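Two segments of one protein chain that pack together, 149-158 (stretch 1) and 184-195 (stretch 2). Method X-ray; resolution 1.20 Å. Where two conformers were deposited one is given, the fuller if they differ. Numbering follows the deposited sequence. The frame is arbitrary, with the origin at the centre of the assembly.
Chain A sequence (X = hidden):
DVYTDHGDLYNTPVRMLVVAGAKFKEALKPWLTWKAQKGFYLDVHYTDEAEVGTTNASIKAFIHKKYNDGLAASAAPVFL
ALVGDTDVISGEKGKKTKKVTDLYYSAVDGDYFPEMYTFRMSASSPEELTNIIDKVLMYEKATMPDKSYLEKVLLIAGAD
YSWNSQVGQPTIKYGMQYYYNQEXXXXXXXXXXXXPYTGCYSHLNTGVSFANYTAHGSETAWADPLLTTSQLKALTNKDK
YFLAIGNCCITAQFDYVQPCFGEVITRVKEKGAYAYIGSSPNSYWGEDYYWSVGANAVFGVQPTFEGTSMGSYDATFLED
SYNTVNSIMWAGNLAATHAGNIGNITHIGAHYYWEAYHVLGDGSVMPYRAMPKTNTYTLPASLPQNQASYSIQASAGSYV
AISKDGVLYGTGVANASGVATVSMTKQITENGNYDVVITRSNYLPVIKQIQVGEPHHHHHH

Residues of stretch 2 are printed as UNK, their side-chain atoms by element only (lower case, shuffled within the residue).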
# COMPACT_ATOMS: atom_id res chain seq x y z
N TYR A 149 4.33 -5.60 18.52
CA TYR A 149 3.06 -5.01 18.06
C TYR A 149 2.70 -5.60 16.69
O TYR A 149 1.53 -5.58 16.30
CB TYR A 149 3.07 -3.49 18.08
CG TYR A 149 3.44 -2.83 16.77
CD1 TYR A 149 4.77 -2.73 16.36
CD2 TYR A 149 2.46 -2.32 15.93
CE1 TYR A 149 5.11 -2.13 15.15
CE2 TYR A 149 2.78 -1.73 14.72
CZ TYR A 149 4.11 -1.63 14.33
OH TYR A 149 4.49 -1.05 13.14
N LEU A 150 3.70 -6.02 15.92
CA LEU A 150 3.48 -6.57 14.58
C LEU A 150 2.68 -7.88 14.64
O LEU A 150 2.09 -8.30 13.63
CB LEU A 150 4.82 -6.82 13.90
CG LEU A 150 5.62 -5.57 13.59
CD1 LEU A 150 6.98 -5.91 13.03
CD2 LEU A 150 4.88 -4.66 12.60
N GLU A 151 2.59 -8.51 15.82
CA GLU A 151 1.90 -9.78 16.01
C GLU A 151 0.45 -9.58 16.44
O GLU A 151 -0.20 -10.55 16.86
CB GLU A 151 2.66 -10.64 17.05
CG GLU A 151 4.12 -10.86 16.62
CD GLU A 151 4.93 -11.60 17.67
OE1 GLU A 151 5.46 -12.68 17.35
OE2 GLU A 151 5.01 -11.10 18.83
N LYS A 152 -0.06 -8.36 16.29
CA LYS A 152 -1.40 -8.02 16.80
C LYS A 152 -2.19 -7.28 15.73
O LYS A 152 -1.61 -6.49 14.97
CB LYS A 152 -1.24 -7.14 18.05
CG LYS A 152 -0.22 -7.72 19.05
CD LYS A 152 -0.14 -6.91 20.33
CE LYS A 152 0.95 -7.44 21.24
NZ LYS A 152 1.17 -6.52 22.38
N VAL A 153 -3.51 -7.51 15.69
CA VAL A 153 -4.38 -6.86 14.71
C VAL A 153 -5.68 -6.50 15.39
O VAL A 153 -6.02 -7.07 16.45
CB VAL A 153 -4.65 -7.71 13.43
CG1 VAL A 153 -3.36 -8.07 12.72
CG2 VAL A 153 -5.48 -8.95 13.73
N LEU A 154 -6.43 -5.57 14.76
CA LEU A 154 -7.76 -5.15 15.20
C LEU A 154 -8.71 -5.31 14.02
O LEU A 154 -8.51 -4.73 12.95
CB LEU A 154 -7.73 -3.70 15.66
CG LEU A 154 -9.10 -3.10 16.05
CD1 LEU A 154 -9.76 -3.85 17.22
CD2 LEU A 154 -8.96 -1.63 16.34
N LEU A 155 -9.78 -6.11 14.24
CA LEU A 155 -10.80 -6.41 13.20
C LEU A 155 -12.17 -6.11 13.76
O LEU A 155 -12.53 -6.60 14.85
CB LEU A 155 -10.70 -7.89 12.84
CG LEU A 155 -9.33 -8.39 12.35
CD1 LEU A 155 -9.34 -9.91 12.16
CD2 LEU A 155 -8.93 -7.69 11.01
N ILE A 156 -12.94 -5.27 13.06
CA ILE A 156 -14.25 -4.85 13.57
C ILE A 156 -15.30 -5.01 12.50
O ILE A 156 -15.19 -4.39 11.40
CB ILE A 156 -14.18 -3.34 14.01
CG1 ILE A 156 -13.16 -3.17 15.17
CG2 ILE A 156 -15.58 -2.84 14.43
CD1 ILE A 156 -12.83 -1.72 15.42
N ALA A 157 -16.37 -5.77 12.82
CA ALA A 157 -17.60 -5.78 12.06
C ALA A 157 -18.51 -4.80 12.76
O ALA A 157 -19.08 -5.12 13.83
CB ALA A 157 -18.21 -7.18 12.02
N GLY A 158 -18.59 -3.56 12.28
CA GLY A 158 -19.35 -2.52 12.95
C GLY A 158 -20.84 -2.68 12.85
O GLY A 158 -21.38 -3.65 12.30
N UNK A 184 -0.70 -18.34 12.11
CA UNK A 184 0.06 -17.44 11.23
C UNK A 184 0.93 -16.48 12.02
O UNK A 184 1.54 -15.59 11.44
c UNK A 184 -1.47 -17.53 9.23
n UNK A 184 -1.96 -18.62 7.39
c UNK A 184 -0.89 -16.65 10.31
n UNK A 184 -2.45 -18.45 9.52
c UNK A 184 -1.14 -17.64 7.92
c UNK A 184 -2.71 -19.08 8.37
N UNK A 185 1.06 -16.71 13.33
CA UNK A 185 1.93 -15.90 14.18
C UNK A 185 1.30 -14.75 14.92
O UNK A 185 2.02 -14.04 15.62
N UNK A 186 -0.00 -14.55 14.81
CA UNK A 186 -0.65 -13.45 15.51
C UNK A 186 -1.01 -13.86 16.91
O UNK A 186 -1.80 -14.81 17.10
c UNK A 186 -1.91 -12.97 14.76
c UNK A 186 -1.65 -13.02 12.25
c UNK A 186 -1.54 -12.32 13.45
c UNK A 186 -0.81 -10.38 12.17
c UNK A 186 -0.96 -11.08 11.00
o UNK A 186 -0.68 -10.49 9.78
c UNK A 186 -1.15 -10.99 13.39
c UNK A 186 -1.34 -12.41 11.03
N UNK A 187 -0.41 -13.20 17.89
CA UNK A 187 -0.63 -13.50 19.30
C UNK A 187 -1.89 -12.86 19.84
O UNK A 187 -2.41 -13.32 20.86
c UNK A 187 1.89 -13.68 19.73
o UNK A 187 0.72 -11.57 19.96
c UNK A 187 0.58 -12.99 20.14
N UNK A 188 -2.35 -11.76 19.23
CA UNK A 188 -3.50 -11.01 19.72
C UNK A 188 -4.33 -10.54 18.55
O UNK A 188 -3.90 -9.67 17.78
o UNK A 188 -2.79 -10.51 22.81
o UNK A 188 -0.97 -10.34 21.62
c UNK A 188 -2.20 -10.22 21.75
c UNK A 188 -3.03 -9.81 20.55
N UNK A 189 -5.48 -11.16 18.37
CA UNK A 189 -6.38 -10.85 17.29
C UNK A 189 -7.58 -10.19 17.95
O UNK A 189 -8.54 -10.86 18.36
c UNK A 189 -7.70 -11.71 15.34
c UNK A 189 -6.71 -12.08 16.44
c UNK A 189 -5.44 -12.68 15.85
N UNK A 190 -7.49 -8.88 18.15
CA UNK A 190 -8.57 -8.15 18.81
C UNK A 190 -9.70 -8.05 17.81
O UNK A 190 -9.50 -7.55 16.71
o UNK A 190 -3.33 -6.29 22.26
c UNK A 190 -5.58 -7.14 22.07
c UNK A 190 -4.54 -5.95 20.26
c UNK A 190 -5.69 -6.10 19.51
c UNK A 190 -6.82 -6.71 20.03
c UNK A 190 -6.76 -7.23 21.32
c UNK A 190 -8.11 -6.76 19.22
c UNK A 190 -4.48 -6.49 21.52
N UNK A 191 -10.88 -8.56 18.16
CA UNK A 191 -11.98 -8.59 17.18
C UNK A 191 -13.29 -8.28 17.87
O UNK A 191 -13.54 -8.76 18.99
n UNK A 191 -11.41 -11.65 18.10
c UNK A 191 -12.02 -9.95 16.46
o UNK A 191 -13.52 -11.59 17.30
c UNK A 191 -12.37 -11.13 17.34
N UNK A 192 -14.09 -7.46 17.21
CA UNK A 192 -15.40 -7.06 17.72
C UNK A 192 -16.40 -7.34 16.63
O UNK A 192 -16.40 -6.67 15.58
c UNK A 192 -12.62 -5.04 21.39
c UNK A 192 -13.99 -5.14 21.63
c UNK A 192 -12.14 -5.13 20.09
c UNK A 192 -15.35 -5.59 18.09
c UNK A 192 -14.88 -5.28 20.56
c UNK A 192 -13.03 -5.26 19.02
o UNK A 192 -11.74 -4.92 22.43
c UNK A 192 -14.41 -5.34 19.23
N UNK A 193 -17.22 -8.35 16.83
CA UNK A 193 -18.17 -8.81 15.83
C UNK A 193 -19.50 -8.16 15.92
O UNK A 193 -20.26 -8.20 14.95
c UNK A 193 -17.06 -11.17 15.65
c UNK A 193 -17.20 -12.64 16.07
c UNK A 193 -16.63 -11.00 14.16
c UNK A 193 -18.33 -10.34 15.98
N UNK A 194 -19.83 -7.62 17.08
CA UNK A 194 -21.14 -7.02 17.36
C UNK A 194 -21.03 -6.29 18.68
O UNK A 194 -20.00 -6.39 19.37
c UNK A 194 -23.07 -10.24 18.49
c UNK A 194 -21.97 -9.14 18.51
c UNK A 194 -22.25 -8.10 17.44
c UNK A 194 -22.76 -11.32 19.50
n UNK A 194 -23.91 -12.26 19.64
N UNK A 195 -22.05 -5.53 19.02
CA UNK A 195 -22.07 -4.80 20.28
C UNK A 195 -22.08 -5.78 21.46
O UNK A 195 -22.57 -6.90 21.35
c UNK A 195 -23.32 -3.92 20.31
O HOH W 1 4.67 -13.75 14.98
O HOH W 2 3.11 -10.35 20.66

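Position 184 carries one carbon and then a five-membered ring of three carbons and two nitrogens. It reaches nothing on stretch 1. It is His-184.

Position 185 has no side-chain atoms. Its phi of 95° would jam a CB against the preceding carbonyl. It is Gly-185. A water donates to its O and to Glu-151 OE1, 2.7 Å each.

Position 186 has one carbon and a six-carbon ring bearing one oxygen. The ring lies against Val-153. It is Tyr-186. Its CE1 lies 3.5 Å from Val-153 CG1. The ring edge meets Glu-151 O and Lys-152 N.

Position 187 has a carbon carrying one oxygen and one carbon. The side chain lies near Glu-151. It is Thr-187. Its N donates a weak hydrogen bond to Glu-151 O (2.9 Å, 129°). A second water donates to its OG1 (2.8 Å) and to Glu-151 OE2 (2.7 Å).

Position 188 has two carbons, the second carrying two oxygens: a carboxylate, and no nitrogen. The side chain lies near Lys-152. It is Asp-188. Thr-187 OG1 donates to its OD1 at 2.7 Å. Lys-152 NZ stands 4.4 Å from OD1, too far for a salt bridge.

Position 189 has three carbons, forked at the first, and they touch Val-153 and Leu-155. It is Val-189. Its CG1 lies 3.9 Å from Val-153 CG2 and 4.0 Å from Leu-155 CD1.

Position 190 again has one carbon and a six-carbon ring with one oxygen. The side chain touches Lys-152 and Leu-154. It is Tyr-190. Its OH is 3.8 Å from Lys-152 CD, and its CB is 3.9 Å from Leu-154 CD1.

Position 191 has two carbons, the second carrying one oxygen and one nitrogen. The end of the side chain leads away from stretch 1. It is Asn-191, whose ND2 donates to Val-189 O at 3.0 Å.

Position 192 has one carbon and then a six-carbon ring bearing one oxygen. The ring touches Leu-154. It is Tyr-192. Leu-154 CD1 meets the ring edge, 3.9 Å from CE1.

Position 193 has four carbons, forked at the second, and points away. It is Leu-193.

Position 194 has four carbons in a row ending in nitrogen. It is Lys-194, exposed.

Position 195 has one carbon and no contact. It is Ala-195.

The contact is a parallel strand pair. Val-153 N to Asp-188 O, Tyr-190 N to Val-153 O, Leu-155 N to Tyr-190 O, Tyr-192 N to Leu-155 O and Ala-157 N to Tyr-192 O bond at 2.9–3.0 Å. Side chains alternate between faces. Tyr-190 and Tyr-192 lie with Lys-152, Leu-154 and Ile-156; Val-189 lies with Val-153 and Leu-155. Waters extend the contact at Glu-151.

Stretch 2 184-195: HGYTDVYNYLKA
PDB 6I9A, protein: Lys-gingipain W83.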